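Histidine-containing phosphotransfer protein 2 (Oryza sativa, PDB 1YVI) relays phosphoryl groups from cytokinin sensor histidine kinases to B-type response regulators and acts as a positive regulator of cytokinin signalling. Local coordinates at residues S16-Q20 with G21-E25; E25-Q28 with Q29-M32; G90-K93 with V94-C98; K130-T133 with M134-L137. One frame throughout, in Å; residues are numbered along the deposited sequence.

All four contacts are local, each joining neighbouring pieces of one continuous run of chain, so none closes a long loop; they follow in series, without nesting or crossing. Contact 1 ends helix 2-19 and starts helix 25-34, whose first turns form contact 2; the two share Glu-25. Much later, contact 3 covers the turn into helix 92-106, and contact 4 lies in the last helix, 110-142. In space the turns of contacts 1 and 3 are hydrogen-bonded to each other, and Gln-26 and Phe-27 of contact 2 rest on Gly-90 of contact 3. Met-17, Phe-27 and Phe-131 bring contacts 1, 2 and 4 together in the hydrophobic interior, whereas contacts 3 and 4 do not touch.

Contact 1: residues S16-Q20 with G21-E25; sequences SMFSQ and GLVDE
Phe-18 and Val-23 meet where helix 2-19 ends and the chain turns toward helix 25-34. From CB of Phe-18 the side chain leaves with CG anti to the carbonyl carbon (chi1 -73°), and the ring is turned so that Val-23 CG2 sits over the centre of one face, 3.7 Å from the centroid, a CH-pi contact; all six ring carbons lie about equally far from this methyl. At the far end CE2 comes obliquely to 3.3 Å from Asp-24 O, and CZ packs against Phe-27 of the next helix. The other valine methyl, CG1, goes to Met-17 CE at 4.0 Å, so a beta-branched residue suits a place between two apolar partners.

The turn is a Schellman motif. Leu-22 N donates to Met-17 O at 2.9 Å, and Gly-21 N donates to Phe-18 O at 3.1 Å. Gly-21 has positive phi, and a CB there would clash with Gln-20 O, hence glycine. Asp-24 takes the next N-cap, its OD1 accepting from Gln-26 N.

One water donates to both Phe-18 O and Val-23 O. Met-17 O and Phe-18 O are thus met by N-H groups of the turn, the latter also by water, while Val-23, Met-17 and the Phe-18 ring pack together.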
loop_
_atom_site.group_PDB
_atom_site.type_symbol
_atom_site.label_atom_id
_atom_site.label_comp_id
_atom_site.label_asym_id
_atom_site.label_seq_id
_atom_site.Cartn_x
_atom_site.Cartn_y
_atom_site.Cartn_z
ATOM N N SER A 16 5.525 15.242 2.718
ATOM C CA SER A 16 6.094 14.397 3.759
ATOM C C SER A 16 6.017 12.885 3.385
ATOM O O SER A 16 6.869 12.103 3.789
ATOM C CB SER A 16 5.411 14.697 5.091
ATOM O OG SER A 16 4.175 13.991 5.156
ATOM N N MET A 17 4.984 12.468 2.656
ATOM C CA MET A 17 4.925 11.064 2.222
ATOM C C MET A 17 6.138 10.733 1.334
ATOM O O MET A 17 6.713 9.667 1.471
ATOM C CB MET A 17 3.630 10.774 1.510
ATOM C CG MET A 17 2.446 10.786 2.457
ATOM S SD MET A 17 0.904 11.058 1.597
ATOM C CE MET A 17 0.884 9.694 0.447
ATOM N N PHE A 18 6.499 11.644 0.417
ATOM C CA PHE A 18 7.644 11.408 -0.444
ATOM C C PHE A 18 8.943 11.574 0.368
ATOM O O PHE A 18 9.917 10.816 0.165
ATOM C CB PHE A 18 7.738 12.381 -1.650
ATOM C CG PHE A 18 6.731 12.140 -2.745
ATOM C CD1 PHE A 18 5.476 12.772 -2.709
ATOM C CD2 PHE A 18 7.048 11.329 -3.843
ATOM C CE1 PHE A 18 4.504 12.582 -3.749
ATOM C CE2 PHE A 18 6.099 11.120 -4.896
ATOM C CZ PHE A 18 4.831 11.743 -4.841
ATOM N N SER A 19 8.997 12.582 1.239
ATOM C CA SER A 19 10.284 12.866 1.914
ATOM C C SER A 19 10.596 11.793 2.957
ATOM O O SER A 19 11.784 11.531 3.257
ATOM C CB SER A 19 10.346 14.299 2.497
ATOM O OG SER A 19 9.511 14.378 3.613
ATOM N N GLN A 20 9.546 11.152 3.489
ATOM C CA GLN A 20 9.736 10.011 4.411
ATOM C C GLN A 20 9.954 8.649 3.740
ATOM O O GLN A 20 10.091 7.625 4.402
ATOM C CB GLN A 20 8.590 9.957 5.393
ATOM C CG GLN A 20 8.631 11.157 6.334
ATOM C CD GLN A 20 7.383 11.308 7.161
ATOM O OE1 GLN A 20 6.497 10.462 7.131
ATOM N NE2 GLN A 20 7.298 12.406 7.898
ATOM N N GLY A 21 9.955 8.642 2.420
ATOM C CA GLY A 21 10.172 7.416 1.665
ATOM C C GLY A 21 8.987 6.480 1.510
ATOM O O GLY A 21 9.174 5.369 1.061
ATOM N N LEU A 22 7.767 6.938 1.847
ATOM C CA LEU A 22 6.593 6.053 1.873
ATOM C C LEU A 22 6.082 5.813 0.473
ATOM O O LEU A 22 5.532 4.737 0.182
ATOM C CB LEU A 22 5.460 6.645 2.729
ATOM C CG LEU A 22 5.821 6.850 4.223
ATOM C CD1 LEU A 22 4.621 7.383 4.998
ATOM C CD2 LEU A 22 6.318 5.542 4.878
ATOM N N VAL A 23 6.207 6.833 -0.383
ATOM C CA VAL A 23 5.804 6.687 -1.793
ATOM C C VAL A 23 6.948 7.118 -2.711
ATOM O O VAL A 23 7.822 7.938 -2.332
ATOM C CB VAL A 23 4.514 7.511 -2.133
ATOM C CG1 VAL A 23 3.284 6.990 -1.365
ATOM C CG2 VAL A 23 4.740 9.025 -1.839
ATOM N N ASP A 24 6.938 6.546 -3.899
ATOM C CA ASP A 24 7.940 6.823 -4.924
ATOM C C ASP A 24 7.317 7.527 -6.161
ATOM O O ASP A 24 6.170 8.008 -6.116
ATOM C CB ASP A 24 8.670 5.536 -5.345
ATOM C CG ASP A 24 7.776 4.556 -6.116
ATOM O OD1 ASP A 24 6.659 4.907 -6.543
ATOM O OD2 ASP A 24 8.198 3.401 -6.299
ATOM N N GLU A 25 8.078 7.579 -7.256
ATOM C CA GLU A 25 7.628 8.250 -8.502
ATOM C C GLU A 25 6.312 7.726 -9.061
ATOM O O GLU A 25 5.594 8.473 -9.725
ATOM C CB GLU A 25 8.726 8.207 -9.598
ATOM C CG GLU A 25 8.995 6.758 -10.124
ATOM C CD GLU A 25 10.321 6.596 -10.857
ATOM O OE1 GLU A 25 10.728 7.531 -11.612
ATOM O OE2 GLU A 25 10.949 5.513 -10.687
HETATM O O HOH W 1 10.183 8.809 -1.672
#

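Contact 2: residues E25-Q28 with Q29-M32; sequences EQFQ and QLQM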
loop_
_atom_site.group_PDB
_atom_site.type_symbol
_atom_site.label_atom_id
_atom_site.label_comp_id
_atom_site.label_asym_id
_atom_site.label_seq_id
_atom_site.Cartn_x
_atom_site.Cartn_y
_atom_site.Cartn_z
ATOM N N GLU A 25 8.078 7.579 -7.256
ATOM C CA GLU A 25 7.628 8.250 -8.502
ATOM C C GLU A 25 6.312 7.726 -9.061
ATOM O O GLU A 25 5.594 8.473 -9.725
ATOM C CB GLU A 25 8.726 8.207 -9.598
ATOM C CG GLU A 25 8.995 6.758 -10.124
ATOM C CD GLU A 25 10.321 6.596 -10.857
ATOM O OE1 GLU A 25 10.728 7.531 -11.612
ATOM O OE2 GLU A 25 10.949 5.513 -10.687
ATOM N N GLN A 26 5.986 6.449 -8.836
ATOM C CA GLN A 26 4.752 5.903 -9.398
ATOM C C GLN A 26 3.562 6.645 -8.790
ATOM O O GLN A 26 2.541 6.750 -9.411
ATOM C CB GLN A 26 4.615 4.385 -9.191
ATOM C CG GLN A 26 5.764 3.617 -9.801
ATOM C CD GLN A 26 5.915 3.972 -11.268
ATOM O OE1 GLN A 26 4.912 4.087 -11.991
ATOM N NE2 GLN A 26 7.161 4.181 -11.716
ATOM N N PHE A 27 3.689 7.127 -7.559
ATOM C CA PHE A 27 2.561 7.823 -6.942
ATOM C C PHE A 27 2.428 9.231 -7.570
ATOM O O PHE A 27 1.310 9.746 -7.795
ATOM C CB PHE A 27 2.732 7.910 -5.423
ATOM C CG PHE A 27 1.627 8.639 -4.749
ATOM C CD1 PHE A 27 0.381 8.007 -4.522
ATOM C CD2 PHE A 27 1.800 9.944 -4.355
ATOM C CE1 PHE A 27 -0.664 8.688 -3.927
ATOM C CE2 PHE A 27 0.746 10.647 -3.755
ATOM C CZ PHE A 27 -0.486 10.016 -3.536
ATOM N N GLN A 28 3.574 9.855 -7.805
ATOM C CA GLN A 28 3.612 11.116 -8.547
ATOM C C GLN A 28 2.906 10.961 -9.915
ATOM O O GLN A 28 2.067 11.781 -10.266
ATOM C CB GLN A 28 5.050 11.621 -8.657
ATOM C CG GLN A 28 5.180 12.946 -9.372
ATOM C CD GLN A 28 6.085 12.814 -10.583
ATOM O OE1 GLN A 28 5.631 12.445 -11.685
ATOM N NE2 GLN A 28 7.382 13.089 -10.389
ATOM N N GLN A 29 3.168 9.871 -10.620
ATOM C CA GLN A 29 2.493 9.605 -11.904
ATOM C C GLN A 29 0.970 9.435 -11.828
ATOM O O GLN A 29 0.285 9.763 -12.789
ATOM C CB GLN A 29 3.120 8.411 -12.617
ATOM C CG GLN A 29 4.488 8.743 -13.278
ATOM C CD GLN A 29 5.356 7.503 -13.512
ATOM O OE1 GLN A 29 6.585 7.560 -13.401
ATOM N NE2 GLN A 29 4.719 6.377 -13.828
ATOM N N LEU A 30 0.448 8.941 -10.695
ATOM C CA LEU A 30 -1.003 8.884 -10.458
ATOM C C LEU A 30 -1.579 10.281 -10.453
ATOM O O LEU A 30 -2.686 10.507 -10.947
ATOM C CB LEU A 30 -1.364 8.276 -9.095
ATOM C CG LEU A 30 -1.243 6.790 -8.836
ATOM C CD1 LEU A 30 -1.856 6.536 -7.470
ATOM C CD2 LEU A 30 -1.978 6.033 -9.926
ATOM N N GLN A 31 -0.854 11.204 -9.826
ATOM C CA GLN A 31 -1.327 12.574 -9.785
ATOM C C GLN A 31 -1.319 13.145 -11.219
ATOM O O GLN A 31 -2.197 13.946 -11.564
ATOM C CB GLN A 31 -0.478 13.408 -8.829
ATOM C CG GLN A 31 -0.199 12.673 -7.508
ATOM C CD GLN A 31 -0.246 13.571 -6.302
ATOM O OE1 GLN A 31 0.812 14.024 -5.805
ATOM N NE2 GLN A 31 -1.479 13.853 -5.806
ATOM N N MET A 32 -0.358 12.705 -12.037
ATOM C CA MET A 32 -0.270 13.122 -13.457
ATOM C C MET A 32 -1.401 12.530 -14.279
ATOM O O MET A 32 -1.968 13.225 -15.123
ATOM C CB MET A 32 1.070 12.726 -14.127
ATOM C CG MET A 32 2.329 13.413 -13.583
ATOM S SD MET A 32 2.044 15.022 -12.783
ATOM C CE MET A 32 3.518 15.125 -11.739
#
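Phe-27 O is shared by two donors one residue apart, Leu-30 N at 3.1 Å and Gln-31 N at 3.3 Å, both weak bonds. These belong to the opening turns of the short amphipathic alpha-helix 25-34, where three-residue and four-residue spacings compete for this carbonyl. Leu-30 N also donates to Gln-26 O, its i to i+4 partner, and the same regular pattern joins Gln-29 N to Glu-25 O at 2.9 Å and Met-32 N to Gln-28 O.

The inward side of the helix is mainly apolar. Phe-27 CG stands anti to the backbone N (chi1 179°), which carries the ring toward Leu-14 of helix 2-19. Leu-30 crosses it at about a right angle and touches CD1 of the ring with its own CD1 at 4.0 Å, while also packing on Val-43 and Val-46 of helix 42-65. An aromatic and a leucine three residues apart therefore cover two neighbouring helices. Gln-31 CG rests on Phe-27 O at 3.3 Å, and its CD and OE1 lie beside Phe-27 CE2.

Gln-26 and Gln-29 suit the outer side, where long polar chains can reach one another across a turn. Gln-26, bent at chi2, and Gln-29, extended beyond CG, run side by side with their amide planes perpendicular, bringing Gln-26 OE1 to 2.9 Å from Gln-29 NE2. With an alanine here instead of Gln-29, the amide of Gln-26 would probably lose this close polar neighbour and turn more freely. One turn beyond Gln-28, the flexible Met-32 chain curls round until its CE lies 3.4 Å from Gln-28 OE1.

Contact 3: residues G90-K93 with V94-C98; sequences GAQK and VKFTC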
loop_
_atom_site.group_PDB
_atom_site.type_symbol
_atom_site.label_atom_id
_atom_site.label_comp_id
_atom_site.label_asym_id
_atom_site.label_seq_id
_atom_site.Cartn_x
_atom_site.Cartn_y
_atom_site.Cartn_z
ATOM N N GLY A 90 2.701 3.266 -6.132
ATOM C CA GLY A 90 3.889 3.827 -5.536
ATOM C C GLY A 90 4.189 3.509 -4.076
ATOM O O GLY A 90 5.012 4.184 -3.466
ATOM N N ALA A 91 3.625 2.427 -3.539
ATOM C CA ALA A 91 3.830 2.069 -2.151
ATOM C C ALA A 91 5.128 1.285 -2.089
ATOM O O ALA A 91 5.111 0.057 -1.919
ATOM C CB ALA A 91 2.662 1.213 -1.678
ATOM N N GLN A 92 6.258 1.972 -2.224
ATOM C CA GLN A 92 7.516 1.272 -2.509
ATOM C C GLN A 92 7.969 0.387 -1.339
ATOM O O GLN A 92 8.630 -0.636 -1.536
ATOM C CB GLN A 92 8.628 2.277 -2.886
ATOM C CG GLN A 92 9.180 3.103 -1.708
ATOM C CD GLN A 92 10.312 4.066 -2.125
ATOM O OE1 GLN A 92 10.865 3.942 -3.195
ATOM N NE2 GLN A 92 10.613 5.033 -1.282
ATOM N N LYS A 93 7.664 0.778 -0.116
ATOM C CA LYS A 93 8.159 -0.033 1.039
ATOM C C LYS A 93 7.381 -1.348 1.120
ATOM O O LYS A 93 7.935 -2.388 1.402
ATOM C CB LYS A 93 8.040 0.785 2.349
ATOM C CG LYS A 93 9.027 2.027 2.372
ATOM C CD LYS A 93 8.974 2.722 3.660
ATOM C CE LYS A 93 9.842 2.068 4.742
ATOM N NZ LYS A 93 9.549 2.854 6.006
ATOM N N VAL A 94 6.074 -1.301 0.866
ATOM C CA VAL A 94 5.309 -2.542 0.829
ATOM C C VAL A 94 5.912 -3.389 -0.308
ATOM O O VAL A 94 6.146 -4.580 -0.172
ATOM C CB VAL A 94 3.812 -2.251 0.588
ATOM C CG1 VAL A 94 2.989 -3.538 0.425
ATOM C CG2 VAL A 94 3.255 -1.366 1.721
ATOM N N LYS A 95 6.150 -2.755 -1.455
ATOM C CA LYS A 95 6.720 -3.478 -2.595
ATOM C C LYS A 95 8.053 -4.160 -2.218
ATOM O O LYS A 95 8.258 -5.333 -2.548
ATOM C CB LYS A 95 6.891 -2.504 -3.812
ATOM C CG LYS A 95 7.543 -3.174 -4.986
ATOM C CD LYS A 95 7.962 -2.188 -6.064
ATOM C CE LYS A 95 9.180 -1.392 -5.618
ATOM N NZ LYS A 95 9.365 -0.178 -6.477
ATOM N N PHE A 96 8.987 -3.441 -1.593
ATOM C CA PHE A 96 10.280 -4.062 -1.302
ATOM C C PHE A 96 10.176 -5.187 -0.301
ATOM O O PHE A 96 10.878 -6.186 -0.443
ATOM C CB PHE A 96 11.347 -3.058 -0.869
ATOM C CG PHE A 96 11.625 -2.027 -1.895
ATOM C CD1 PHE A 96 11.778 -2.393 -3.200
ATOM C CD2 PHE A 96 11.681 -0.692 -1.558
ATOM C CE1 PHE A 96 11.999 -1.428 -4.183
ATOM C CE2 PHE A 96 11.911 0.253 -2.536
ATOM C CZ PHE A 96 12.063 -0.125 -3.831
ATOM N N THR A 97 9.256 -5.057 0.648
ATOM C CA THR A 97 9.023 -6.147 1.650
ATOM C C THR A 97 8.498 -7.401 0.952
ATOM O O THR A 97 8.972 -8.515 1.219
ATOM C CB THR A 97 8.108 -5.628 2.734
ATOM O OG1 THR A 97 8.765 -4.515 3.383
ATOM C CG2 THR A 97 7.822 -6.730 3.762
ATOM N N CYS A 98 7.558 -7.223 0.010
ATOM C CA CYS A 98 7.057 -8.367 -0.829
ATOM C C CYS A 98 8.164 -9.091 -1.616
ATOM O O CYS A 98 8.142 -10.315 -1.783
ATOM C CB CYS A 98 5.964 -7.883 -1.830
ATOM S SG CYS A 98 4.451 -7.450 -0.896
HETATM O O HOH W 2 10.800 2.616 -5.662
#
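Gln-92 and Phe-96, one turn apart, meet at the start of helix 92-106, where backbone hydrogen bonds come first. Lys-95 N to Ala-91 O, Phe-96 N to Gln-92 O at 2.8 Å and Thr-97 N to Lys-93 O set the i to i+4 pattern going, with Ala-91 at the N-cap.

The Phe-96 ring packs over the same carbonyl, a van der Waals contact. With CG anti to the carbonyl carbon (chi1 -60°), the ring lies back over the preceding turn, and Gln-92 O stands 3.0 Å above one face, displaced toward the rim. Ring atom CE2 reaches past the oxygen to Gln-92 CB at 3.9 Å, and the side-chain amide of Gln-92 and the ring are inclined by 39°.

Polar side chains follow. A water donates to Gln-92 OE1 at 2.8 Å and accepts a weak bond from Lys-95 NZ, which also has a long, weak ion pair with Asp-24. Gln-92 NE2 is taken by Gly-21 O; a glutamine, with donor and acceptor at one tip, serves both. Thr-97 OG1 bonds to Asp-123 of helix 110-142.

Apolar contact is modest: Ala-91 CB and Val-94 CB are 4.3 Å apart, small groups suited to the buried side.

Gly-90, with positive phi, closes a Schellman motif ending helix 72-89, which carries the predicted phosphohistidine His-80; a CB there would jam against the preceding carbonyl oxygen. The inverse gamma turn centred on Ala-91 makes a tight helix-to-helix connection within the HPt bundle.

Contact 4: residues K130-T133 with M134-L137; sequences KFQT and MLQL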
loop_
_atom_site.group_PDB
_atom_site.type_symbol
_atom_site.label_atom_id
_atom_site.label_comp_id
_atom_site.label_asym_id
_atom_site.label_seq_id
_atom_site.Cartn_x
_atom_site.Cartn_y
_atom_site.Cartn_z
ATOM N N LYS A 130 -1.389 7.698 6.220
ATOM C CA LYS A 130 -1.237 8.957 5.434
ATOM C C LYS A 130 -2.322 9.034 4.354
ATOM O O LYS A 130 -2.914 10.093 4.136
ATOM C CB LYS A 130 0.168 8.956 4.792
ATOM C CG LYS A 130 1.295 9.014 5.787
ATOM C CD LYS A 130 1.148 10.210 6.718
ATOM C CE LYS A 130 2.291 10.260 7.784
ATOM N NZ LYS A 130 2.048 9.334 8.923
ATOM N N PHE A 131 -2.609 7.900 3.695
ATOM C CA PHE A 131 -3.703 7.847 2.707
ATOM C C PHE A 131 -5.031 8.231 3.278
ATOM O O PHE A 131 -5.759 8.907 2.625
ATOM C CB PHE A 131 -3.873 6.478 2.031
ATOM C CG PHE A 131 -2.822 6.163 0.976
ATOM C CD1 PHE A 131 -2.091 7.162 0.331
ATOM C CD2 PHE A 131 -2.644 4.821 0.564
ATOM C CE1 PHE A 131 -1.165 6.830 -0.688
ATOM C CE2 PHE A 131 -1.767 4.488 -0.485
ATOM C CZ PHE A 131 -0.992 5.481 -1.090
ATOM N N GLN A 132 -5.362 7.789 4.478
ATOM C CA GLN A 132 -6.656 8.096 5.045
ATOM C C GLN A 132 -6.789 9.600 5.358
ATOM O O GLN A 132 -7.799 10.211 5.082
ATOM C CB GLN A 132 -6.863 7.285 6.339
ATOM C CG GLN A 132 -7.104 5.775 6.078
ATOM C CD GLN A 132 -8.269 5.525 5.162
ATOM O OE1 GLN A 132 -9.357 5.919 5.488
ATOM N NE2 GLN A 132 -8.037 4.867 4.009
ATOM N N THR A 133 -5.744 10.177 5.921
ATOM C CA THR A 133 -5.665 11.646 6.124
ATOM C C THR A 133 -5.793 12.386 4.762
ATOM O O THR A 133 -6.529 13.371 4.658
ATOM C CB THR A 133 -4.346 12.013 6.848
ATOM O OG1 THR A 133 -4.267 11.312 8.125
ATOM C CG2 THR A 133 -4.244 13.528 7.087
ATOM N N MET A 134 -5.092 11.912 3.736
ATOM C CA MET A 134 -5.182 12.495 2.368
ATOM C C MET A 134 -6.618 12.479 1.881
ATOM O O MET A 134 -7.125 13.496 1.369
ATOM C CB MET A 134 -4.270 11.726 1.398
ATOM C CG MET A 134 -4.207 12.319 0.020
ATOM S SD MET A 134 -3.612 11.070 -1.149
ATOM C CE MET A 134 -5.132 10.308 -1.597
ATOM N N LEU A 135 -7.281 11.337 2.037
ATOM C CA LEU A 135 -8.695 11.159 1.557
ATOM C C LEU A 135 -9.667 12.153 2.192
ATOM O O LEU A 135 -10.575 12.705 1.519
ATOM C CB LEU A 135 -9.214 9.732 1.812
ATOM C CG LEU A 135 -8.513 8.635 1.002
ATOM C CD1 LEU A 135 -8.899 7.229 1.495
ATOM C CD2 LEU A 135 -8.858 8.756 -0.479
ATOM N N GLN A 136 -9.512 12.321 3.500
ATOM C CA GLN A 136 -10.297 13.264 4.270
ATOM C C GLN A 136 -10.029 14.677 3.747
ATOM O O GLN A 136 -10.982 15.425 3.453
ATOM C CB GLN A 136 -9.931 13.098 5.742
ATOM C CG GLN A 136 -10.721 13.855 6.808
ATOM C CD GLN A 136 -10.386 13.254 8.214
ATOM O OE1 GLN A 136 -9.479 12.409 8.326
ATOM N NE2 GLN A 136 -11.112 13.680 9.269
ATOM N N LEU A 137 -8.756 15.046 3.578
ATOM C CA LEU A 137 -8.430 16.352 2.950
ATOM C C LEU A 137 -8.970 16.501 1.532
ATOM O O LEU A 137 -9.559 17.541 1.207
ATOM C CB LEU A 137 -6.903 16.646 2.967
ATOM C CG LEU A 137 -6.262 16.722 4.369
ATOM C CD1 LEU A 137 -4.702 16.807 4.277
ATOM C CD2 LEU A 137 -6.820 17.918 5.089
#
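Leu-135 packs down on the carbonyl of Phe-131, one turn earlier in the long helix 110-142 of the HPt bundle. Its CG lies 3.2 Å from Phe-131 O, and that oxygen also accepts from Leu-135 N at 2.9 Å, so backbone and side chain close tightly on the same carbonyl.

Around this the inward side is apolar. Phe-131 reaches Val-47 and Cys-51 of helix 42-65, and Met-134 SD comes obliquely, and more loosely, to 4.4 Å from Phe-131 CD1. Met-134 CG is anti to the backbone N (chi1 -175°), sending its flexible thioether toward Leu-10 of helix 2-19; bulky apolar residues suit a place between two helices. With a serine in place of Leu-135, the lost methyls would probably leave a gap beside Ser-44 and Thr-48 of helix 42-65.

The outer side is polar and looser. Gln-132, bent at chi2, still lays its NE2 3.6 Å from Leu-135 CD1, but the exposed Gln-136 extends beyond CG and touches the preceding turn chiefly through its CB. Thr-133 turns its OG1 back to Asn-129 O, a common way for a threonine to satisfy its hydroxyl within a helix. Leu-137 returns to the buried side, its CG 3.4 Å from Thr-133 O.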